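Local coordinates for protein alcohol dehydrogenase (Thermus sp., PDB 4CPD) that probably oxidises alcohols reversibly with NAD as coenzyme, as a zinc-containing member of the medium-chain dehydrogenase family, at residues 87-92 with 101-106; 131-136 with 294-299; 177-182 with 203-208; 196-201 with 212-217. All blocks are in the same frame, centred on the assembly; numbering follows the deposited sequence.

Interaction 1 of 4, residues 87-92 with 101-106; sequences IACGTC and NLCERG. With ZN (zinc ion), chain F.
C89 and C103 reach the same zinc ion by different first torsions: SG of C89 stands between its backbone N and carbonyl carbon (chi1 79°), whereas SG of C103 lies anti to its backbone N (chi1 176°). C92 makes the same choice as C89, and its SG joins theirs on the metal. The bonds to zinc measure 2.3 Å from C89 SG, 2.4 Å from C92 SG and 2.2 Å from C103 SG; C95, on the helix between the two segments, supplies the fourth sulphur.

Around the metal, N-H groups turn toward the sulphurs. SG of C89 accepts from the backbone of its own loop, with T91 N at 3.2 Å and C92 N at 3.1 Å. Across the contact, E104 N approaches C92 SG at 3.4 Å in a nearly straight bond (173° at the hydrogen). The chain of R105 bends at chi3 and brings its guanidinium edge-on to C89, where NH2 makes a weak bond to SG at 3.6 Å. These donors would be expected to spread the negative charge of the thiolates. Next to the sulphurs, A88 CB rests 4.1 Å from C103 CB, and a type I turn from C103 to G106 brings the G106 CA-H to the carbonyl of I87. C92 also serves as N-cap of helix 93-96. Three cysteines in a CxxCxxC run (C89, C92, C95) plus the later C103 form the structural zinc lobe of zinc-containing alcohol dehydrogenases, distinct from the zinc held by C38, H59 and D152.

Interaction 2 of 4, residues 131-136 with 294-299; sequences SNVNLR and NVHLYI
N134 and H296 lie nearest each other in backbone terms, their CA atoms 7.6 Å apart, so helix 131-134 and the first turn of helix 295-307 meet through side chains and carbonyls. H296 presents the edge of its imidazole: V133 O lies in the ring plane, 3.6 Å from H296 CD2. The same carbon takes V133 CG1 at 4.0 Å, the two side chains crossing at about a right angle. The side-chain amide of N134 sits at the ring edge as well, its plane turned 76° from that of the imidazole, while H86 and Y100 meet the ring from elsewhere in the chain.

Further along the same segment, R136 folds back on its own backbone. Its chi2 of -64° bends CD round, and NH1 ends between two carbonyls, donating to V133 O at 3.2 Å and to L135 O at 3.0 Å. Both times the donor stands above the carbonyl plane, although V133 O itself lies in the guanidinium plane. I299 CG2 covers one face of this flat group, displaced toward its rim and 4.0 Å from CZ of R136. NE completes the set with a salt bridge to D300, one residue past I299.

An alanine at R136 would probably leave D300 without its charged mate, deprive the V133 and L135 carbonyls of NH1, and uncover I299 CG2. The chemistry is thus divided by direction: the guanidinium spends N-H groups on carbonyls and a carboxylate, and a face on a methyl, fastening the end of a short helix to the start of a long one.

Interaction 3 of 4, residues 177-182 with 203-208; sequences AGPVGL and PERLER. With NAD (nicotinamide-adenine-dinucleotide), chain G.
A177 and R205 provide the apolar part of the contact, with CB of one 4.0 Å from CB of the other and A177 O resting on R205 CB at 3.6 Å. L182, in the first turns of helix 179-190, brings CD2 to R208 CB at 4.2 Å, R208 being about one turn after R205. P179 adds a different kind of packing, its CD lying over one face of the R205 guanidinium.

No hydrogen bond links the two segments directly; the polar bonds run to the bound NAD. Extended from CG to NE, the side chain of R205 carries NH1 to the adenosine ribose, where it donates to NAD O3B at 2.8 Å (163° at the hydrogen). That oxygen lies in the guanidinium plane. A weak bond from the same R205 NH1 to NAD O1A, at 3.5 Å, touches the diphosphate, and NH2 has a weak partner in A338 O. From the other segment V180 N donates to NAD O2N at 3.2 Å, nearly straight at 173°. With no side chain on G178, the coenzyme can pass close to the backbone there.

An alanine at R205 is likely to leave NAD O3B without its NH1 donor and the diphosphate without this nearby positive charge. The start of helix 179-190, in a turn consistent with the GxGxxG motif of Rossmann folds, would add favourable polarity, so the negative diphosphate probably meets both a helix N terminus and a cation.

Interaction 4 of 4, residues 196-201 with 212-217; sequences ILAIDR and LGAIPI. With NAD (nicotinamide-adenine-dinucleotide), chain G.
A214 packs its CB against two partners on strand 196-200, I196 CG2 and A198 CB, each 4.0 Å away. On the opposite face of the sheet L197 CD2 lies 3.9 Å from I215 CB and 4.1 Å from I217 CD1, while I199 and I217 run side by side and point the same way.

Outside these cores the backbones join in parallel register. I215 N donates to I196 O at 3.0 Å, A198 N to I215 O at 3.0 Å, and D200 N to I217 O; that from I217 N to A198 O is weak. The pairing gives way to the polar edge at D200, whose CG stands anti to the backbone N (chi1 -155°). Its carboxylate takes both hydroxyls of the adenosine ribose of NAD, O2B on OD1 at 3.1 Å and O3B on OD2 at 3.0 Å. Beyond it R201 turns a guanidinium face to the adenine, with N7A over its centre.

As in other Rossmann folds, an acidic residue ends the second strand of the nucleotide-binding sheet; helix 203-212 joins strands 195-200 and 215-218 as a beta-alpha-beta unit. That helix covers the A198 and P216 face, helix 224-231 the I215 and I217 face, and strand 171-175 continues the sheet beyond 195-200.

How the interactions relate
From the N terminus, interaction 1 comes first and closes a short loop around helix 93-96 before the others open. Interaction 2 then starts at 131-136 and closes only at 294-299, so a long excursion containing all six strands of the nucleotide-binding sheet lies within it; interactions 3 and 4 are both nested there. These two cross, their segments following in the order 177-182, 196-201, 203-208, 212-217. Interactions 1 and 2 touch where I87 and A88 meet V133 and N134, tying the zinc lobe to helix 131-134, while N101 touches N294 just before helix 295-307. Interactions 3 and 4 join through A177 N and D200 OD2, a probable hydrogen bond, and share the NAD, with centres about 32 Å and 36 Å from that of interaction 1.

Interaction 1 of 4, residues 87-92 with 101-106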
# COMPACT_ATOMS: atom_id res chain seq x y z
N ILE A 87 18.72 -7.20 -12.75
CA ILE A 87 19.53 -8.28 -12.22
C ILE A 87 19.56 -8.22 -10.73
O ILE A 87 19.30 -7.19 -10.14
CB ILE A 87 20.98 -8.25 -12.77
CG1 ILE A 87 21.73 -7.00 -12.31
CG2 ILE A 87 20.97 -8.25 -14.29
CD1 ILE A 87 23.24 -7.18 -12.30
N ALA A 88 19.92 -9.35 -10.13
CA ALA A 88 19.84 -9.55 -8.71
C ALA A 88 20.86 -10.59 -8.32
O ALA A 88 21.17 -11.46 -9.11
CB ALA A 88 18.45 -10.01 -8.31
N CYS A 89 21.36 -10.48 -7.10
CA CYS A 89 22.52 -11.21 -6.68
C CYS A 89 22.14 -12.49 -5.96
O CYS A 89 22.91 -13.44 -5.95
CB CYS A 89 23.39 -10.32 -5.77
SG CYS A 89 22.83 -10.17 -4.04
N GLY A 90 21.01 -12.45 -5.26
CA GLY A 90 20.50 -13.62 -4.57
C GLY A 90 20.98 -13.81 -3.14
O GLY A 90 20.53 -14.75 -2.44
N THR A 91 21.89 -12.96 -2.68
CA THR A 91 22.45 -13.13 -1.32
C THR A 91 22.39 -11.89 -0.43
O THR A 91 22.49 -12.00 0.78
CB THR A 91 23.90 -13.73 -1.33
OG1 THR A 91 24.77 -12.90 -2.14
CG2 THR A 91 23.90 -15.17 -1.87
N CYS A 92 22.21 -10.70 -1.00
CA CYS A 92 22.04 -9.52 -0.15
C CYS A 92 20.74 -9.57 0.65
O CYS A 92 19.82 -10.35 0.34
CB CYS A 92 22.09 -8.27 -0.99
SG CYS A 92 20.63 -7.92 -1.94
N ASN A 101 14.06 -6.69 -6.87
CA ASN A 101 14.16 -5.36 -7.45
C ASN A 101 14.89 -4.35 -6.55
O ASN A 101 15.21 -3.28 -7.00
CB ASN A 101 12.77 -4.79 -7.76
CG ASN A 101 11.87 -4.76 -6.55
OD1 ASN A 101 11.78 -5.74 -5.81
ND2 ASN A 101 11.23 -3.64 -6.32
N LEU A 102 15.11 -4.67 -5.27
CA LEU A 102 15.88 -3.79 -4.39
C LEU A 102 17.27 -4.33 -4.10
O LEU A 102 17.91 -3.88 -3.14
CB LEU A 102 15.13 -3.61 -3.08
CG LEU A 102 13.75 -2.98 -3.29
CD1 LEU A 102 12.99 -2.96 -1.97
CD2 LEU A 102 13.87 -1.59 -3.89
N CYS A 103 17.72 -5.30 -4.92
CA CYS A 103 19.03 -5.94 -4.74
C CYS A 103 20.10 -4.87 -4.63
O CYS A 103 20.09 -3.90 -5.38
CB CYS A 103 19.38 -6.83 -5.92
SG CYS A 103 21.02 -7.53 -5.75
N GLU A 104 21.00 -5.05 -3.67
CA GLU A 104 22.08 -4.08 -3.42
C GLU A 104 23.12 -4.04 -4.54
O GLU A 104 23.72 -3.02 -4.78
CB GLU A 104 22.74 -4.32 -2.06
CG GLU A 104 22.14 -3.44 -0.96
CD GLU A 104 22.27 -4.04 0.42
OE1 GLU A 104 22.98 -5.07 0.51
OE2 GLU A 104 21.66 -3.51 1.40
N ARG A 105 23.31 -5.15 -5.23
CA ARG A 105 24.10 -5.20 -6.47
C ARG A 105 23.20 -5.15 -7.72
O ARG A 105 23.56 -5.65 -8.80
CB ARG A 105 24.95 -6.46 -6.47
CG ARG A 105 26.15 -6.37 -5.53
CD ARG A 105 26.87 -7.71 -5.41
NE ARG A 105 26.19 -8.43 -4.36
CZ ARG A 105 26.59 -8.52 -3.10
NH1 ARG A 105 27.75 -7.99 -2.71
NH2 ARG A 105 25.81 -9.19 -2.24
N GLY A 106 22.03 -4.54 -7.57
CA GLY A 106 21.04 -4.56 -8.61
C GLY A 106 21.42 -3.69 -9.77
O GLY A 106 22.22 -2.80 -9.61
ZN ZN F . 20.88 -8.93 -4.10

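Interaction 2 of 4, residues 131-136 with 294-299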
# COMPACT_ATOMS: atom_id res chain seq x y z
N SER A 131 23.51 -15.90 -13.38
CA SER A 131 22.49 -16.49 -14.24
C SER A 131 21.65 -17.55 -13.50
O SER A 131 20.51 -17.84 -13.91
CB SER A 131 23.11 -17.09 -15.50
OG SER A 131 24.04 -18.12 -15.18
N ASN A 132 22.22 -18.10 -12.44
CA ASN A 132 21.49 -18.92 -11.49
C ASN A 132 20.27 -18.22 -10.93
O ASN A 132 19.28 -18.88 -10.61
CB ASN A 132 22.38 -19.36 -10.31
CG ASN A 132 23.05 -18.18 -9.57
OD1 ASN A 132 23.67 -17.29 -10.19
ND2 ASN A 132 22.94 -18.19 -8.24
N VAL A 133 20.33 -16.90 -10.80
CA VAL A 133 19.21 -16.11 -10.32
C VAL A 133 18.43 -15.47 -11.47
O VAL A 133 17.20 -15.38 -11.43
CB VAL A 133 19.75 -14.99 -9.42
CG1 VAL A 133 18.67 -14.01 -9.03
CG2 VAL A 133 20.41 -15.58 -8.18
N ASN A 134 19.15 -14.99 -12.48
CA ASN A 134 18.59 -14.09 -13.47
C ASN A 134 18.14 -14.69 -14.80
O ASN A 134 17.83 -13.93 -15.72
CB ASN A 134 19.62 -13.01 -13.74
CG ASN A 134 19.96 -12.24 -12.49
OD1 ASN A 134 21.10 -12.22 -12.01
ND2 ASN A 134 18.97 -11.59 -11.95
N LEU A 135 18.09 -16.03 -14.91
CA LEU A 135 17.59 -16.67 -16.14
C LEU A 135 16.59 -17.78 -15.85
O LEU A 135 16.59 -18.38 -14.76
CB LEU A 135 18.73 -17.28 -16.95
CG LEU A 135 19.68 -16.37 -17.74
CD1 LEU A 135 20.66 -17.18 -18.57
CD2 LEU A 135 18.91 -15.40 -18.62
N ARG A 136 15.73 -18.04 -16.85
CA ARG A 136 14.87 -19.23 -16.83
C ARG A 136 14.89 -19.95 -18.16
O ARG A 136 14.78 -19.30 -19.22
CB ARG A 136 13.42 -18.87 -16.49
CG ARG A 136 13.22 -18.31 -15.10
CD ARG A 136 13.55 -19.33 -14.05
NE ARG A 136 13.17 -18.88 -12.72
CZ ARG A 136 13.81 -17.95 -12.01
NH1 ARG A 136 14.88 -17.33 -12.47
NH2 ARG A 136 13.37 -17.64 -10.81
N ASN A 294 9.20 -6.46 -9.65
CA ASN A 294 10.03 -7.47 -8.97
C ASN A 294 9.82 -8.77 -9.74
O ASN A 294 9.27 -9.77 -9.25
CB ASN A 294 9.62 -7.59 -7.51
CG ASN A 294 10.42 -8.63 -6.76
OD1 ASN A 294 11.52 -8.98 -7.16
ND2 ASN A 294 9.87 -9.12 -5.68
N VAL A 295 10.26 -8.71 -10.98
CA VAL A 295 9.99 -9.75 -11.96
C VAL A 295 10.29 -11.16 -11.48
O VAL A 295 9.51 -12.08 -11.75
CB VAL A 295 10.76 -9.49 -13.25
CG1 VAL A 295 10.54 -10.62 -14.24
CG2 VAL A 295 10.34 -8.15 -13.87
N HIS A 296 11.40 -11.33 -10.79
CA HIS A 296 11.82 -12.66 -10.35
C HIS A 296 10.76 -13.36 -9.51
O HIS A 296 10.65 -14.57 -9.55
CB HIS A 296 13.08 -12.58 -9.51
CG HIS A 296 14.22 -11.90 -10.19
ND1 HIS A 296 14.21 -10.56 -10.49
CD2 HIS A 296 15.41 -12.38 -10.64
CE1 HIS A 296 15.34 -10.23 -11.07
NE2 HIS A 296 16.09 -11.31 -11.19
N LEU A 297 10.00 -12.58 -8.74
CA LEU A 297 9.02 -13.14 -7.87
C LEU A 297 7.91 -13.84 -8.67
O LEU A 297 7.37 -14.81 -8.21
CB LEU A 297 8.43 -12.05 -6.96
CG LEU A 297 7.61 -12.59 -5.75
CD1 LEU A 297 8.49 -13.39 -4.83
CD2 LEU A 297 6.95 -11.45 -4.98
N TYR A 298 7.60 -13.32 -9.87
CA TYR A 298 6.45 -13.73 -10.65
C TYR A 298 6.78 -14.54 -11.90
O TYR A 298 5.93 -15.19 -12.45
CB TYR A 298 5.69 -12.48 -11.08
CG TYR A 298 5.31 -11.62 -9.90
CD1 TYR A 298 4.42 -12.10 -8.94
CD2 TYR A 298 5.85 -10.35 -9.72
CE1 TYR A 298 4.07 -11.34 -7.85
CE2 TYR A 298 5.51 -9.58 -8.63
CZ TYR A 298 4.63 -10.09 -7.70
OH TYR A 298 4.27 -9.35 -6.63
N ILE A 299 8.02 -14.49 -12.35
CA ILE A 299 8.35 -15.01 -13.67
C ILE A 299 8.00 -16.49 -13.87
O ILE A 299 7.59 -16.86 -14.93
CB ILE A 299 9.84 -14.77 -14.00
CG1 ILE A 299 10.10 -14.99 -15.48
CG2 ILE A 299 10.73 -15.70 -13.18
CD1 ILE A 299 11.44 -14.47 -15.91

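Interaction 3 of 4, residues 177-182 with 203-208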
# COMPACT_ATOMS: atom_id res chain seq x y z
N ALA A 177 -3.18 2.42 -21.97
CA ALA A 177 -3.40 1.28 -22.86
C ALA A 177 -2.21 1.03 -23.79
O ALA A 177 -2.36 0.43 -24.84
CB ALA A 177 -4.66 1.50 -23.68
N GLY A 178 -1.02 1.47 -23.41
CA GLY A 178 0.21 1.02 -24.04
C GLY A 178 0.50 -0.43 -23.68
O GLY A 178 -0.30 -1.08 -22.97
N PRO A 179 1.64 -0.96 -24.15
CA PRO A 179 1.99 -2.38 -23.97
C PRO A 179 1.76 -2.92 -22.55
O PRO A 179 1.21 -4.01 -22.39
CB PRO A 179 3.48 -2.42 -24.33
CG PRO A 179 3.65 -1.31 -25.31
CD PRO A 179 2.64 -0.25 -24.97
N VAL A 180 2.16 -2.16 -21.54
CA VAL A 180 2.04 -2.62 -20.15
C VAL A 180 0.58 -2.70 -19.77
O VAL A 180 0.15 -3.71 -19.25
CB VAL A 180 2.81 -1.72 -19.18
CG1 VAL A 180 2.48 -2.06 -17.73
CG2 VAL A 180 4.32 -1.87 -19.43
N GLY A 181 -0.16 -1.64 -20.07
CA GLY A 181 -1.60 -1.62 -19.84
C GLY A 181 -2.34 -2.77 -20.50
O GLY A 181 -3.28 -3.35 -19.93
N LEU A 182 -1.91 -3.10 -21.71
CA LEU A 182 -2.54 -4.17 -22.48
C LEU A 182 -2.23 -5.51 -21.86
O LEU A 182 -3.10 -6.37 -21.84
CB LEU A 182 -2.11 -4.13 -23.94
CG LEU A 182 -2.59 -2.85 -24.66
CD1 LEU A 182 -1.87 -2.68 -25.99
CD2 LEU A 182 -4.10 -2.85 -24.87
N PRO A 203 -7.14 6.23 -29.99
CA PRO A 203 -8.15 5.28 -30.43
C PRO A 203 -7.61 3.92 -30.84
O PRO A 203 -8.20 2.90 -30.49
CB PRO A 203 -8.76 5.99 -31.62
CG PRO A 203 -8.74 7.42 -31.21
CD PRO A 203 -7.45 7.60 -30.46
N GLU A 204 -6.51 3.90 -31.59
CA GLU A 204 -5.88 2.63 -31.97
C GLU A 204 -5.66 1.73 -30.73
O GLU A 204 -5.98 0.55 -30.75
CB GLU A 204 -4.57 2.88 -32.75
N ARG A 205 -5.15 2.31 -29.64
CA ARG A 205 -4.83 1.56 -28.40
C ARG A 205 -6.12 1.19 -27.65
O ARG A 205 -6.27 0.04 -27.22
CB ARG A 205 -3.81 2.35 -27.53
CG ARG A 205 -2.55 2.71 -28.33
CD ARG A 205 -1.31 3.09 -27.53
NE ARG A 205 -0.05 2.79 -28.26
CZ ARG A 205 1.18 2.98 -27.79
NH1 ARG A 205 1.35 3.49 -26.58
NH2 ARG A 205 2.25 2.66 -28.51
N LEU A 206 -7.06 2.12 -27.54
CA LEU A 206 -8.36 1.80 -26.96
C LEU A 206 -9.11 0.69 -27.73
O LEU A 206 -9.80 -0.14 -27.13
CB LEU A 206 -9.23 3.06 -26.87
CG LEU A 206 -8.70 4.14 -25.92
CD1 LEU A 206 -9.36 5.48 -26.17
CD2 LEU A 206 -8.90 3.74 -24.47
N GLU A 207 -9.00 0.67 -29.04
CA GLU A 207 -9.60 -0.40 -29.85
C GLU A 207 -9.00 -1.73 -29.46
O GLU A 207 -9.68 -2.73 -29.32
CB GLU A 207 -9.37 -0.14 -31.36
CG GLU A 207 -10.43 0.74 -32.02
N ARG A 208 -7.69 -1.73 -29.28
CA ARG A 208 -6.97 -2.91 -28.85
C ARG A 208 -7.41 -3.34 -27.45
O ARG A 208 -7.61 -4.53 -27.17
CB ARG A 208 -5.46 -2.63 -28.87
CG ARG A 208 -4.63 -3.79 -29.37
CD ARG A 208 -4.65 -3.88 -30.90
NE ARG A 208 -3.60 -4.76 -31.38
CZ ARG A 208 -3.53 -6.06 -31.13
NH1 ARG A 208 -4.47 -6.67 -30.40
NH2 ARG A 208 -2.52 -6.77 -31.60
PA NAD G . 4.19 3.64 -23.70
O1A NAD G . 4.41 2.89 -25.01
O2A NAD G . 4.69 5.08 -23.56
O5B NAD G . 2.64 3.62 -23.22
C5B NAD G . 2.08 4.74 -22.52
C4B NAD G . 0.59 4.84 -22.84
O4B NAD G . -0.04 5.74 -21.92
C3B NAD G . 0.36 5.38 -24.25
O3B NAD G . -0.67 4.67 -24.97
C2B NAD G . -0.09 6.80 -24.02
O2B NAD G . -0.96 7.26 -25.07
C1B NAD G . -0.80 6.66 -22.69
N9A NAD G . -0.88 7.97 -22.03
C8A NAD G . 0.13 8.86 -21.96
N7A NAD G . -0.30 9.96 -21.29
C5A NAD G . -1.59 9.76 -20.93
C6A NAD G . -2.62 10.51 -20.19
N6A NAD G . -2.32 11.72 -19.70
N1A NAD G . -3.86 9.96 -20.01
C2A NAD G . -4.15 8.74 -20.50
N3A NAD G . -3.25 8.00 -21.19
C4A NAD G . -1.98 8.44 -21.42
O3 NAD G . 4.89 2.83 -22.49
PN NAD G . 4.73 1.27 -22.07
O1N NAD G . 5.76 0.54 -22.90
O2N NAD G . 3.25 0.86 -22.00
O5D NAD G . 5.20 1.33 -20.53
C5D NAD G . 4.23 1.79 -19.56
C4D NAD G . 4.79 2.59 -18.39
O4D NAD G . 5.24 1.66 -17.39
C3D NAD G . 5.99 3.47 -18.74
O3D NAD G . 5.95 4.64 -17.90
C2D NAD G . 7.19 2.57 -18.45
O2D NAD G . 8.45 3.25 -18.22
C1D NAD G . 6.66 1.82 -17.22
N1N NAD G . 7.33 0.54 -16.95
C2N NAD G . 7.58 0.31 -15.66
C3N NAD G . 8.21 -0.85 -15.23
C7N NAD G . 8.40 -0.99 -13.75
O7N NAD G . 9.32 -1.65 -13.29
N7N NAD G . 7.52 -0.36 -12.95
C4N NAD G . 8.59 -1.82 -16.18
C5N NAD G . 8.32 -1.56 -17.53
C6N NAD G . 7.69 -0.37 -17.90

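Interaction 4 of 4, residues 196-201 with 212-217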
# COMPACT_ATOMS: atom_id res chain seq x y z
N ILE A 196 -13.41 -4.67 -16.50
CA ILE A 196 -12.14 -4.02 -16.68
C ILE A 196 -12.35 -2.79 -17.49
O ILE A 196 -13.02 -2.84 -18.51
CB ILE A 196 -11.15 -4.92 -17.47
CG1 ILE A 196 -11.00 -6.29 -16.81
CG2 ILE A 196 -9.79 -4.22 -17.61
CD1 ILE A 196 -10.21 -7.27 -17.65
N LEU A 197 -11.75 -1.68 -17.07
CA LEU A 197 -11.89 -0.39 -17.76
C LEU A 197 -10.54 0.13 -18.19
O LEU A 197 -9.60 0.16 -17.40
CB LEU A 197 -12.53 0.62 -16.82
CG LEU A 197 -13.83 0.09 -16.24
CD1 LEU A 197 -13.92 0.34 -14.75
CD2 LEU A 197 -15.01 0.70 -16.96
N ALA A 198 -10.44 0.57 -19.44
CA ALA A 198 -9.18 1.03 -19.97
C ALA A 198 -9.31 2.49 -20.28
O ALA A 198 -10.20 2.88 -21.00
CB ALA A 198 -8.77 0.24 -21.20
N ILE A 199 -8.41 3.28 -19.72
CA ILE A 199 -8.39 4.70 -19.92
C ILE A 199 -7.12 5.02 -20.67
O ILE A 199 -6.03 4.65 -20.24
CB ILE A 199 -8.40 5.45 -18.58
CG1 ILE A 199 -9.74 5.27 -17.86
CG2 ILE A 199 -8.15 6.94 -18.79
CD1 ILE A 199 -9.80 4.08 -16.95
N ASP A 200 -7.27 5.68 -21.82
CA ASP A 200 -6.15 6.20 -22.60
C ASP A 200 -6.68 7.37 -23.45
O ASP A 200 -7.81 7.83 -23.24
CB ASP A 200 -5.57 5.11 -23.48
CG ASP A 200 -4.13 5.37 -23.84
OD1 ASP A 200 -3.84 6.44 -24.40
OD2 ASP A 200 -3.28 4.50 -23.57
N ARG A 201 -5.86 7.85 -24.37
CA ARG A 201 -6.25 8.93 -25.26
C ARG A 201 -5.87 8.68 -26.73
O ARG A 201 -5.71 9.63 -27.51
CB ARG A 201 -5.63 10.24 -24.76
CG ARG A 201 -4.11 10.27 -24.90
CD ARG A 201 -3.51 11.50 -24.25
NE ARG A 201 -2.06 11.52 -24.46
CZ ARG A 201 -1.22 12.31 -23.80
NH1 ARG A 201 -1.65 13.15 -22.86
NH2 ARG A 201 0.08 12.25 -24.06
N LEU A 212 -9.48 -6.97 -26.10
CA LEU A 212 -8.98 -7.81 -25.00
C LEU A 212 -10.02 -7.99 -23.88
O LEU A 212 -9.87 -8.84 -23.00
CB LEU A 212 -7.69 -7.25 -24.42
CG LEU A 212 -6.48 -7.36 -25.35
CD1 LEU A 212 -5.37 -6.42 -24.89
CD2 LEU A 212 -5.97 -8.80 -25.40
N GLY A 213 -11.07 -7.19 -23.95
CA GLY A 213 -12.25 -7.38 -23.14
C GLY A 213 -12.57 -6.21 -22.24
O GLY A 213 -13.41 -6.33 -21.38
N ALA A 214 -11.90 -5.07 -22.42
CA ALA A 214 -12.13 -3.92 -21.56
C ALA A 214 -13.15 -2.98 -22.16
O ALA A 214 -13.32 -2.92 -23.38
CB ALA A 214 -10.83 -3.18 -21.31
N ILE A 215 -13.80 -2.22 -21.29
CA ILE A 215 -14.58 -1.05 -21.67
C ILE A 215 -13.65 0.15 -21.85
O ILE A 215 -13.09 0.66 -20.87
CB ILE A 215 -15.61 -0.73 -20.59
CG1 ILE A 215 -16.62 -1.86 -20.50
CG2 ILE A 215 -16.30 0.59 -20.89
CD1 ILE A 215 -17.57 -1.78 -19.32
N PRO A 216 -13.47 0.62 -23.10
CA PRO A 216 -12.53 1.70 -23.38
C PRO A 216 -13.14 3.02 -23.00
O PRO A 216 -14.36 3.17 -23.07
CB PRO A 216 -12.36 1.62 -24.88
CG PRO A 216 -13.70 1.17 -25.35
CD PRO A 216 -14.23 0.25 -24.30
N ILE A 217 -12.28 3.95 -22.58
CA ILE A 217 -12.68 5.27 -22.12
C ILE A 217 -11.63 6.28 -22.58
O ILE A 217 -10.47 6.22 -22.16
CB ILE A 217 -12.76 5.33 -20.58
CG1 ILE A 217 -13.83 4.35 -20.06
CG2 ILE A 217 -13.05 6.75 -20.11
CD1 ILE A 217 -13.95 4.29 -18.54
PA NAD G . 4.19 3.64 -23.70
O1A NAD G . 4.41 2.89 -25.01
O2A NAD G . 4.69 5.08 -23.56
O5B NAD G . 2.64 3.62 -23.22
C5B NAD G . 2.08 4.74 -22.52
C4B NAD G . 0.59 4.84 -22.84
O4B NAD G . -0.04 5.74 -21.92
C3B NAD G . 0.36 5.38 -24.25
O3B NAD G . -0.67 4.67 -24.97
C2B NAD G . -0.09 6.80 -24.02
O2B NAD G . -0.96 7.26 -25.07
C1B NAD G . -0.80 6.66 -22.69
N9A NAD G . -0.88 7.97 -22.03
C8A NAD G . 0.13 8.86 -21.96
N7A NAD G . -0.30 9.96 -21.29
C5A NAD G . -1.59 9.76 -20.93
C6A NAD G . -2.62 10.51 -20.19
N6A NAD G . -2.32 11.72 -19.70
N1A NAD G . -3.86 9.96 -20.01
C2A NAD G . -4.15 8.74 -20.50
N3A NAD G . -3.25 8.00 -21.19
C4A NAD G . -1.98 8.44 -21.42
O3 NAD G . 4.89 2.83 -22.49
PN NAD G . 4.73 1.27 -22.07
O1N NAD G . 5.76 0.54 -22.90
O2N NAD G . 3.25 0.86 -22.00
O5D NAD G . 5.20 1.33 -20.53
C5D NAD G . 4.23 1.79 -19.56
C4D NAD G . 4.79 2.59 -18.39
O4D NAD G . 5.24 1.66 -17.39
C3D NAD G . 5.99 3.47 -18.74
O3D NAD G . 5.95 4.64 -17.90
C2D NAD G . 7.19 2.57 -18.45
O2D NAD G . 8.45 3.25 -18.22
C1D NAD G . 6.66 1.82 -17.22
N1N NAD G . 7.33 0.54 -16.95
C2N NAD G . 7.58 0.31 -15.66
C3N NAD G . 8.21 -0.85 -15.23
C7N NAD G . 8.40 -0.99 -13.75
O7N NAD G . 9.32 -1.65 -13.29
N7N NAD G . 7.52 -0.36 -12.95
C4N NAD G . 8.59 -1.82 -16.18
C5N NAD G . 8.32 -1.56 -17.53
C6N NAD G . 7.69 -0.37 -17.90